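Local coordinates for hypothetical protein (Nostoc punctiforme, PDB 2O62) that is of unknown function but joins two calycin-type beta domains, the second related to a biogenesis factor required for ATP synthase, at residues A[23-27]-A[211-216]; A[102-108]-A[120-126]; A[111-117]-A[223-227]. All coordinates share one frame; numbering follows the deposited sequence.

From the N terminus the chain first lays down the nine-stranded antiparallel sheet, then a ten-stranded barrel, and two of the three contacts reach across between them. Contact 1 brings the loop after strand 14-23 against strand 210-214 of the barrel, closing a very long loop in which contact 2 is nested. Contact 2 pairs strands 103-111 and 117-127 of one hairpin, so it closes only a short loop. The turn of that same hairpin, 111-117, goes on to meet residues 223-227 in contact 3, which crosses both of the others. F23 bonds to L120 between contacts 1 and 2, while Q211 and S223, on neighbouring barrel strands, join contact 1 to contact 3.

Contact 1 (A[23-27]-A[211-216]); sequences FSPEG and QVLLLP
Q211 reaches up to P25, its CB packing against L225. With chi1 at 66°, CG sits between the backbone N and the carbonyl carbon, and there it packs on CB of S223. The chain then runs extended to the amide, whose two ends part company: NE2 donates to P25 O over 3.1 Å, nearly straight (167°) and in both the carbonyl plane and its own amide plane, while OE1 takes a water at 2.7 Å and a glycerol hydroxyl. That water also gives a weak bond to E26 OE2. The carbonyl gripped by Q211 belongs to a type I turn, S24 to G27, the tip of the hairpin between strands 14-23 and 29-42 of the N-terminal sheet, here resting on a barrel strand of the second domain. S24 OG accepts from E26 N (an ST turn) and T28 N. Beneath the turn, L213 spreads its methyls: CD1 is 3.6 Å from E26 C, and CD2 lies under P25 O. G27, without a side chain, lets CD1 come this near. Farther along, L215 CD2 lies over one face of the F23 ring, offset toward its rim, and P216 CG touches F23 CZ at 3.7 Å.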
loop_
_atom_site.group_PDB
_atom_site.type_symbol
_atom_site.label_atom_id
_atom_site.label_comp_id
_atom_site.label_asym_id
_atom_site.label_seq_id
_atom_site.Cartn_x
_atom_site.Cartn_y
_atom_site.Cartn_z
ATOM N N PHE A 23 -13.947 0.563 -3.555
ATOM C CA PHE A 23 -14.134 -0.777 -4.057
ATOM C C PHE A 23 -14.619 -1.714 -2.963
ATOM O O PHE A 23 -14.254 -1.579 -1.786
ATOM C CB PHE A 23 -12.791 -1.304 -4.572
ATOM C CG PHE A 23 -12.366 -0.703 -5.857
ATOM C CD1 PHE A 23 -11.627 0.455 -5.881
ATOM C CD2 PHE A 23 -12.711 -1.286 -7.065
ATOM C CE1 PHE A 23 -11.234 1.042 -7.080
ATOM C CE2 PHE A 23 -12.318 -0.694 -8.275
ATOM C CZ PHE A 23 -11.556 0.487 -8.254
ATOM N N SER A 24 -15.394 -2.714 -3.365
ATOM C CA SER A 24 -15.753 -3.827 -2.487
ATOM C C SER A 24 -14.538 -4.750 -2.272
ATOM O O SER A 24 -13.553 -4.676 -3.030
ATOM C CB SER A 24 -16.905 -4.631 -3.090
ATOM O OG SER A 24 -16.441 -5.465 -4.127
ATOM N N PRO A 25 -14.607 -5.630 -1.260
ATOM C CA PRO A 25 -13.519 -6.608 -1.045
ATOM C C PRO A 25 -13.338 -7.623 -2.196
ATOM O O PRO A 25 -12.315 -8.309 -2.214
ATOM C CB PRO A 25 -13.938 -7.330 0.226
ATOM C CG PRO A 25 -14.922 -6.442 0.884
ATOM C CD PRO A 25 -15.664 -5.769 -0.237
ATOM N N GLU A 26 -14.284 -7.700 -3.133
ATOM C CA GLU A 26 -14.120 -8.492 -4.359
ATOM C C GLU A 26 -13.700 -7.639 -5.575
ATOM O O GLU A 26 -13.638 -8.145 -6.668
ATOM C CB GLU A 26 -15.391 -9.260 -4.709
ATOM C CG GLU A 26 -15.925 -10.144 -3.597
ATOM C CD GLU A 26 -16.597 -9.360 -2.443
ATOM O OE1 GLU A 26 -17.380 -8.404 -2.701
ATOM O OE2 GLU A 26 -16.342 -9.708 -1.263
ATOM N N GLY A 27 -13.396 -6.351 -5.388
ATOM C CA GLY A 27 -12.878 -5.528 -6.460
ATOM C C GLY A 27 -13.879 -4.815 -7.332
ATOM O O GLY A 27 -13.535 -4.359 -8.443
ATOM N N GLN A 211 -5.921 -12.968 1.443
ATOM C CA GLN A 211 -6.508 -12.885 0.110
ATOM C C GLN A 211 -5.749 -11.818 -0.615
ATOM O O GLN A 211 -5.430 -10.797 -0.035
ATOM C CB GLN A 211 -8.014 -12.556 0.115
ATOM C CG GLN A 211 -8.434 -11.156 0.629
ATOM C CD GLN A 211 -9.810 -10.726 0.035
ATOM O OE1 GLN A 211 -10.779 -11.463 0.180
ATOM N NE2 GLN A 211 -9.862 -9.569 -0.697
ATOM N N VAL A 212 -5.487 -12.020 -1.902
ATOM C CA VAL A 212 -4.870 -10.931 -2.696
ATOM C C VAL A 212 -5.890 -10.498 -3.710
ATOM O O VAL A 212 -6.458 -11.335 -4.375
ATOM C CB VAL A 212 -3.607 -11.395 -3.421
ATOM C CG1 VAL A 212 -2.967 -10.226 -4.140
ATOM C CG2 VAL A 212 -2.644 -12.023 -2.456
ATOM N N LEU A 213 -6.151 -9.203 -3.787
ATOM C CA LEU A 213 -7.125 -8.700 -4.722
ATOM C C LEU A 213 -6.419 -7.883 -5.786
ATOM O O LEU A 213 -5.599 -6.996 -5.480
ATOM C CB LEU A 213 -8.159 -7.864 -3.987
ATOM C CG LEU A 213 -9.171 -7.109 -4.831
ATOM C CD1 LEU A 213 -10.129 -8.067 -5.515
ATOM C CD2 LEU A 213 -9.952 -6.118 -3.997
ATOM N N LEU A 214 -6.719 -8.194 -7.039
ATOM C CA LEU A 214 -6.076 -7.523 -8.160
ATOM C C LEU A 214 -6.975 -6.364 -8.584
ATOM O O LEU A 214 -8.189 -6.547 -8.726
ATOM C CB LEU A 214 -5.933 -8.494 -9.313
ATOM C CG LEU A 214 -5.269 -9.836 -8.928
ATOM C CD1 LEU A 214 -5.254 -10.733 -10.148
ATOM C CD2 LEU A 214 -3.918 -9.621 -8.349
ATOM N N LEU A 215 -6.385 -5.189 -8.752
ATOM C CA LEU A 215 -7.143 -3.980 -8.958
ATOM C C LEU A 215 -6.723 -3.184 -10.177
ATOM O O LEU A 215 -5.732 -3.520 -10.876
ATOM C CB LEU A 215 -6.972 -3.101 -7.705
ATOM C CG LEU A 215 -7.615 -3.620 -6.406
ATOM C CD1 LEU A 215 -7.000 -2.920 -5.185
ATOM C CD2 LEU A 215 -9.141 -3.469 -6.462
ATOM N N PRO A 216 -7.481 -2.108 -10.470
ATOM C CA PRO A 216 -7.017 -1.186 -11.485
ATOM C C PRO A 216 -5.625 -0.537 -11.223
ATOM O O PRO A 216 -5.091 -0.505 -10.079
ATOM C CB PRO A 216 -8.094 -0.097 -11.475
ATOM C CG PRO A 216 -9.315 -0.758 -10.940
ATOM C CD PRO A 216 -8.813 -1.713 -9.934
HETATM O O HOH W 1 -13.441 -11.097 -0.093
#

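Contact 2 (A[102-108]-A[120-126]); sequences NRRLRLV and LTLIREH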
loop_
_atom_site.group_PDB
_atom_site.type_symbol
_atom_site.label_atom_id
_atom_site.label_comp_id
_atom_site.label_asym_id
_atom_site.label_seq_id
_atom_site.Cartn_x
_atom_site.Cartn_y
_atom_site.Cartn_z
ATOM N N ASN A 102 5.345 11.283 -11.878
ATOM C CA ASN A 102 4.153 12.164 -11.901
ATOM C C ASN A 102 2.900 11.568 -11.251
ATOM O O ASN A 102 1.821 12.097 -11.430
ATOM C CB ASN A 102 3.789 12.598 -13.353
ATOM C CG ASN A 102 3.109 11.477 -14.175
ATOM O OD1 ASN A 102 3.634 10.334 -14.245
ATOM N ND2 ASN A 102 1.953 11.802 -14.827
ATOM N N ARG A 103 3.042 10.424 -10.598
ATOM C CA ARG A 103 1.924 9.641 -10.097
ATOM C C ARG A 103 2.046 9.368 -8.622
ATOM O O ARG A 103 3.152 9.207 -8.094
ATOM C CB ARG A 103 1.874 8.263 -10.792
ATOM C CG ARG A 103 1.402 8.292 -12.241
ATOM C CD ARG A 103 -0.080 8.583 -12.460
ATOM N NE ARG A 103 -0.874 7.977 -11.398
ATOM C CZ ARG A 103 -1.289 6.719 -11.380
ATOM N NH1 ARG A 103 -1.137 5.956 -12.449
ATOM N NH2 ARG A 103 -1.914 6.258 -10.299
ATOM N N ARG A 104 0.893 9.288 -7.966
ATOM C CA ARG A 104 0.773 8.583 -6.694
ATOM C C ARG A 104 -0.299 7.531 -6.858
ATOM O O ARG A 104 -1.259 7.702 -7.640
ATOM C CB ARG A 104 0.458 9.482 -5.511
ATOM C CG ARG A 104 1.314 10.701 -5.418
ATOM C CD ARG A 104 1.314 11.291 -4.032
ATOM N NE ARG A 104 0.021 11.808 -3.647
ATOM C CZ ARG A 104 -0.256 12.429 -2.508
ATOM N NH1 ARG A 104 0.689 12.641 -1.613
ATOM N NH2 ARG A 104 -1.488 12.860 -2.263
ATOM N N LEU A 105 -0.121 6.425 -6.151
ATOM C CA LEU A 105 -1.154 5.407 -6.037
ATOM C C LEU A 105 -1.268 5.116 -4.580
ATOM O O LEU A 105 -0.285 4.644 -3.966
ATOM C CB LEU A 105 -0.811 4.097 -6.750
ATOM C CG LEU A 105 -1.919 3.094 -6.320
ATOM C CD1 LEU A 105 -3.083 3.154 -7.335
ATOM C CD2 LEU A 105 -1.550 1.744 -6.016
ATOM N N ARG A 106 -2.446 5.402 -4.024
ATOM C CA ARG A 106 -2.636 5.302 -2.584
ATOM C C ARG A 106 -3.782 4.343 -2.338
ATOM O O ARG A 106 -4.850 4.490 -2.937
ATOM C CB ARG A 106 -2.905 6.634 -1.954
ATOM C CG ARG A 106 -1.922 7.624 -2.372
ATOM C CD ARG A 106 -1.955 8.908 -1.566
ATOM N NE ARG A 106 -2.999 9.843 -1.954
ATOM C CZ ARG A 106 -3.905 10.368 -1.127
ATOM N NH1 ARG A 106 -3.987 10.001 0.147
ATOM N NH2 ARG A 106 -4.730 11.309 -1.560
ATOM N N LEU A 107 -3.525 3.331 -1.529
ATOM C CA LEU A 107 -4.506 2.300 -1.283
ATOM C C LEU A 107 -4.845 2.239 0.200
ATOM O O LEU A 107 -3.976 2.007 1.028
ATOM C CB LEU A 107 -4.005 0.934 -1.807
ATOM C CG LEU A 107 -5.036 -0.211 -1.959
ATOM C CD1 LEU A 107 -4.680 -1.117 -3.096
ATOM C CD2 LEU A 107 -5.089 -1.042 -0.717
ATOM N N VAL A 108 -6.123 2.427 0.516
ATOM C CA VAL A 108 -6.660 2.259 1.838
ATOM C C VAL A 108 -7.447 0.936 1.969
ATOM O O VAL A 108 -8.300 0.601 1.122
ATOM C CB VAL A 108 -7.611 3.417 2.193
ATOM C CG1 VAL A 108 -8.054 3.327 3.607
ATOM C CG2 VAL A 108 -6.945 4.734 1.932
ATOM N N LEU A 120 -12.111 -1.171 0.255
ATOM C CA LEU A 120 -10.892 -0.453 -0.089
ATOM C C LEU A 120 -11.153 0.865 -0.787
ATOM O O LEU A 120 -12.166 1.038 -1.476
ATOM C CB LEU A 120 -10.043 -1.269 -1.018
ATOM C CG LEU A 120 -9.819 -2.775 -0.803
ATOM C CD1 LEU A 120 -9.593 -3.405 -2.127
ATOM C CD2 LEU A 120 -8.632 -3.050 0.023
ATOM N N THR A 121 -10.190 1.759 -0.642
ATOM C CA THR A 121 -10.200 3.029 -1.346
ATOM C C THR A 121 -8.905 3.062 -2.176
ATOM O O THR A 121 -7.822 2.803 -1.675
ATOM C CB THR A 121 -10.308 4.217 -0.380
ATOM O OG1 THR A 121 -11.459 4.062 0.465
ATOM C CG2 THR A 121 -10.429 5.554 -1.171
ATOM N N LEU A 122 -9.045 3.337 -3.455
ATOM C CA LEU A 122 -7.930 3.457 -4.368
ATOM C C LEU A 122 -7.895 4.866 -4.853
ATOM O O LEU A 122 -8.855 5.333 -5.415
ATOM C CB LEU A 122 -8.083 2.491 -5.522
ATOM C CG LEU A 122 -6.841 2.260 -6.369
ATOM C CD1 LEU A 122 -5.805 1.466 -5.570
ATOM C CD2 LEU A 122 -7.297 1.479 -7.594
ATOM N N ILE A 123 -6.801 5.566 -4.545
ATOM C CA ILE A 123 -6.658 6.938 -4.900
ATOM C C ILE A 123 -5.550 7.010 -5.958
ATOM O O ILE A 123 -4.361 6.815 -5.658
ATOM C CB ILE A 123 -6.320 7.781 -3.680
ATOM C CG1 ILE A 123 -7.399 7.600 -2.585
ATOM C CG2 ILE A 123 -6.163 9.236 -4.075
ATOM C CD1 ILE A 123 -7.011 8.197 -1.190
ATOM N N ARG A 124 -5.954 7.295 -7.193
ATOM C CA ARG A 124 -5.038 7.360 -8.340
ATOM C C ARG A 124 -4.857 8.800 -8.747
ATOM O O ARG A 124 -5.783 9.400 -9.252
ATOM C CB ARG A 124 -5.595 6.569 -9.529
ATOM C CG ARG A 124 -5.695 5.085 -9.255
ATOM C CD ARG A 124 -6.607 4.398 -10.235
ATOM N NE ARG A 124 -8.001 4.588 -9.889
ATOM C CZ ARG A 124 -9.032 4.103 -10.590
ATOM N NH1 ARG A 124 -8.833 3.408 -11.677
ATOM N NH2 ARG A 124 -10.256 4.302 -10.150
ATOM N N GLU A 125 -3.644 9.311 -8.563
ATOM C CA GLU A 125 -3.356 10.722 -8.694
ATOM C C GLU A 125 -2.216 10.956 -9.655
ATOM O O GLU A 125 -1.241 10.213 -9.666
ATOM C CB GLU A 125 -3.005 11.317 -7.344
ATOM C CG GLU A 125 -4.204 11.432 -6.398
ATOM C CD GLU A 125 -3.807 11.682 -4.976
ATOM O OE1 GLU A 125 -2.749 11.183 -4.543
ATOM O OE2 GLU A 125 -4.560 12.370 -4.253
ATOM N N HIS A 126 -2.350 12.013 -10.444
ATOM C CA HIS A 126 -1.314 12.467 -11.367
ATOM C C HIS A 126 -1.123 13.962 -11.122
ATOM O O HIS A 126 -2.050 14.736 -10.768
ATOM C CB HIS A 126 -1.682 12.174 -12.823
ATOM C CG HIS A 126 -2.939 12.835 -13.267
ATOM N ND1 HIS A 126 -4.189 12.288 -13.045
ATOM C CD2 HIS A 126 -3.149 14.035 -13.865
ATOM C CE1 HIS A 126 -5.109 13.117 -13.513
ATOM N NE2 HIS A 126 -4.506 14.187 -14.006
#
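E125 takes two arginines of the facing strand on one carboxylate. E125 OE1 is met by R104 NE (3.0 Å) and NH2 on the syn side, and by R106 NE (2.9 Å) from above the carboxylate plane; R106 NH2 takes OE2, also at 2.9 Å. Both arginines run extended and then bend at chi3, which turns the NE side of each guanidinium toward the acid. The R104 guanidinium lies within 19° of the carboxylate plane. I123 CD1 packs over one face of the R106 guanidinium. Their other ends are held too, R106 by E95 and R104 by N12 and the ring of W16. With an alanine at E125, both guanidiniums would probably lose their shared carboxylate, leaving R106 to lean on E95.

On the other side of the sheet R103 doubles back, bent at chi2 (-71°) and chi3, so that NE donates to E125 O (2.9 Å) from above the carbonyl plane while R104 N reaches the same oxygen from its opposite face. R103 NH2 bonds to R104 O and to D217. Farther along, L122 CD1 sits 3.7 Å from both L105 CD1 and L107 CD1, a leucine patch that packs on A219 and A221 of the barrel. Between the strands, backbone bonds such as I123 N to R106 O (2.7 Å) make the regular ladder of an antiparallel beta hairpin, here in the calycin-type N-terminal sheet.

Contact 3 (A[111-117]-A[223-227]); sequences FDRNGHL and SPLKV. With GOL (glycerol), chain J.
K226 leaves its backbone with CG anti to N (chi1 -172°), stays extended through CD and CE, and turns at chi4 (-57°), bringing NZ to N114 O at 2.9 Å, above the plane of that carbonyl. From across the contact F111, its CG anti to the carbonyl carbon, sends CZ toward P224 CD, the side chains crossing at about a right angle. The frame is a type I beta turn, D112 to G115, at the end of the hairpin formed by strands 103-111 and 117-127; it abuts the end of barrel strand 219-224 in the second domain. D112 OD1 holds the turn from inside, accepting from N114 N in an Asx turn and, from the opposite face of its plane, from H116 N.

One backbone bond crosses the contact: V227 N donates to G115 O at 2.8 Å. G115 has positive phi and no side chain, and any CB would run into V227 O. N114 O also lies 3.8 Å above the centre of the H116 imidazole, whose NE2 has K226 CD beside it.

The apolar part is built on F111. F111 CZ meets P224 CD at 3.8 Å, with S223 CB about as close, and CD2 reaches V227 CG2; L117 CD1 lies over one face of the ring, toward the rim. The other methyl of L117, CD2, is 3.4 Å from S223 OG, a hydroxyl that bonds to Q109. Beside them sits a glycerol, probably from the crystallisation liquor, which Q211 also holds, and L117 N donates to its O1 at 3.0 Å.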
loop_
_atom_site.group_PDB
_atom_site.type_symbol
_atom_site.label_atom_id
_atom_site.label_comp_id
_atom_site.label_asym_id
_atom_site.label_seq_id
_atom_site.Cartn_x
_atom_site.Cartn_y
_atom_site.Cartn_z
ATOM N N PHE A 111 -11.174 -2.697 7.562
ATOM C CA PHE A 111 -11.674 -3.933 8.148
ATOM C C PHE A 111 -12.811 -3.642 9.103
ATOM O O PHE A 111 -12.833 -2.595 9.776
ATOM C CB PHE A 111 -10.539 -4.710 8.872
ATOM C CG PHE A 111 -9.469 -5.235 7.922
ATOM C CD1 PHE A 111 -8.582 -4.374 7.301
ATOM C CD2 PHE A 111 -9.405 -6.599 7.608
ATOM C CE1 PHE A 111 -7.606 -4.831 6.416
ATOM C CE2 PHE A 111 -8.430 -7.047 6.711
ATOM C CZ PHE A 111 -7.546 -6.156 6.121
ATOM N N ASP A 112 -13.707 -4.599 9.204
ATOM C CA ASP A 112 -14.861 -4.495 10.073
ATOM C C ASP A 112 -14.583 -4.945 11.498
ATOM O O ASP A 112 -13.449 -5.228 11.873
ATOM C CB ASP A 112 -16.068 -5.205 9.433
ATOM C CG ASP A 112 -15.954 -6.702 9.402
ATOM O OD1 ASP A 112 -15.240 -7.258 10.236
ATOM O OD2 ASP A 112 -16.622 -7.308 8.530
ATOM N N ARG A 113 -15.621 -4.988 12.315
ATOM C CA ARG A 113 -15.441 -5.330 13.716
ATOM C C ARG A 113 -15.120 -6.790 13.962
ATOM O O ARG A 113 -14.652 -7.117 15.043
ATOM C CB ARG A 113 -16.669 -4.918 14.520
ATOM C CG ARG A 113 -16.841 -3.434 14.527
ATOM C CD ARG A 113 -18.020 -3.026 15.336
ATOM N NE ARG A 113 -18.371 -1.668 14.992
ATOM C CZ ARG A 113 -17.748 -0.599 15.468
ATOM N NH1 ARG A 113 -16.727 -0.721 16.315
ATOM N NH2 ARG A 113 -18.125 0.586 15.083
ATOM N N ASN A 114 -15.414 -7.646 12.991
ATOM C CA ASN A 114 -15.114 -9.068 13.083
ATOM C C ASN A 114 -13.762 -9.388 12.463
ATOM O O ASN A 114 -13.386 -10.562 12.302
ATOM C CB ASN A 114 -16.200 -9.889 12.407
ATOM C CG ASN A 114 -17.578 -9.660 13.011
ATOM O OD1 ASN A 114 -18.540 -9.372 12.293
ATOM N ND2 ASN A 114 -17.679 -9.756 14.324
ATOM N N GLY A 115 -13.019 -8.345 12.132
ATOM C CA GLY A 115 -11.700 -8.504 11.575
ATOM C C GLY A 115 -11.657 -8.959 10.130
ATOM O O GLY A 115 -10.627 -9.477 9.728
ATOM N N HIS A 116 -12.711 -8.697 9.333
ATOM C CA HIS A 116 -12.734 -9.048 7.921
ATOM C C HIS A 116 -12.648 -7.804 7.045
ATOM O O HIS A 116 -13.187 -6.764 7.391
ATOM C CB HIS A 116 -14.021 -9.784 7.583
ATOM C CG HIS A 116 -14.162 -11.094 8.270
ATOM N ND1 HIS A 116 -15.270 -11.424 9.013
ATOM C CD2 HIS A 116 -13.327 -12.148 8.354
ATOM C CE1 HIS A 116 -15.129 -12.645 9.498
ATOM N NE2 HIS A 116 -13.952 -13.104 9.119
ATOM N N LEU A 117 -11.990 -7.914 5.889
ATOM C CA LEU A 117 -11.917 -6.800 4.952
ATOM C C LEU A 117 -13.331 -6.373 4.535
ATOM O O LEU A 117 -14.161 -7.200 4.148
ATOM C CB LEU A 117 -11.058 -7.146 3.737
ATOM C CG LEU A 117 -10.832 -6.047 2.695
ATOM C CD1 LEU A 117 -9.948 -4.974 3.215
ATOM C CD2 LEU A 117 -10.186 -6.661 1.492
ATOM N N SER A 223 -4.623 -8.872 2.101
ATOM C CA SER A 223 -5.391 -8.705 3.319
ATOM C C SER A 223 -5.412 -9.987 4.134
ATOM O O SER A 223 -5.695 -11.050 3.573
ATOM C CB SER A 223 -6.845 -8.370 3.030
ATOM O OG SER A 223 -6.920 -7.190 2.218
ATOM N N PRO A 224 -5.201 -9.876 5.468
ATOM C CA PRO A 224 -5.473 -11.016 6.354
ATOM C C PRO A 224 -6.876 -11.601 6.119
ATOM O O PRO A 224 -7.808 -10.860 5.909
ATOM C CB PRO A 224 -5.366 -10.392 7.760
ATOM C CG PRO A 224 -4.569 -9.142 7.587
ATOM C CD PRO A 224 -4.750 -8.684 6.212
ATOM N N LEU A 225 -7.032 -12.921 6.112
ATOM C CA LEU A 225 -8.370 -13.488 6.014
ATOM C C LEU A 225 -9.221 -13.117 7.237
ATOM O O LEU A 225 -10.434 -12.983 7.136
ATOM C CB LEU A 225 -8.314 -15.012 5.858
ATOM C CG LEU A 225 -7.700 -15.451 4.515
ATOM C CD1 LEU A 225 -7.488 -16.978 4.462
ATOM C CD2 LEU A 225 -8.540 -14.949 3.327
ATOM N N LYS A 226 -8.584 -13.008 8.397
ATOM C CA LYS A 226 -9.277 -12.563 9.606
ATOM C C LYS A 226 -8.258 -12.019 10.533
ATOM O O LYS A 226 -7.264 -12.681 10.808
ATOM C CB LYS A 226 -10.012 -13.681 10.333
ATOM C CG LYS A 226 -10.913 -13.156 11.532
ATOM C CD LYS A 226 -11.836 -14.197 12.114
ATOM C CE LYS A 226 -13.020 -13.597 12.932
ATOM N NZ LYS A 226 -12.548 -12.734 14.025
ATOM N N VAL A 227 -8.498 -10.821 11.019
ATOM C CA VAL A 227 -7.682 -10.262 12.062
ATOM C C VAL A 227 -7.965 -11.011 13.361
ATOM O O VAL A 227 -9.091 -11.017 13.834
ATOM C CB VAL A 227 -7.966 -8.765 12.212
ATOM C CG1 VAL A 227 -7.185 -8.192 13.357
ATOM C CG2 VAL A 227 -7.640 -8.071 10.952
HETATM C C1 GOL J . -11.597 -10.695 4.595
HETATM O O1 GOL J . -10.382 -10.349 5.202
HETATM C C2 GOL J . -11.488 -11.730 3.491
HETATM O O2 GOL J . -12.184 -11.260 2.355
HETATM C C3 GOL J . -12.209 -13.003 3.930
HETATM O O3 GOL J . -11.827 -13.368 5.242
#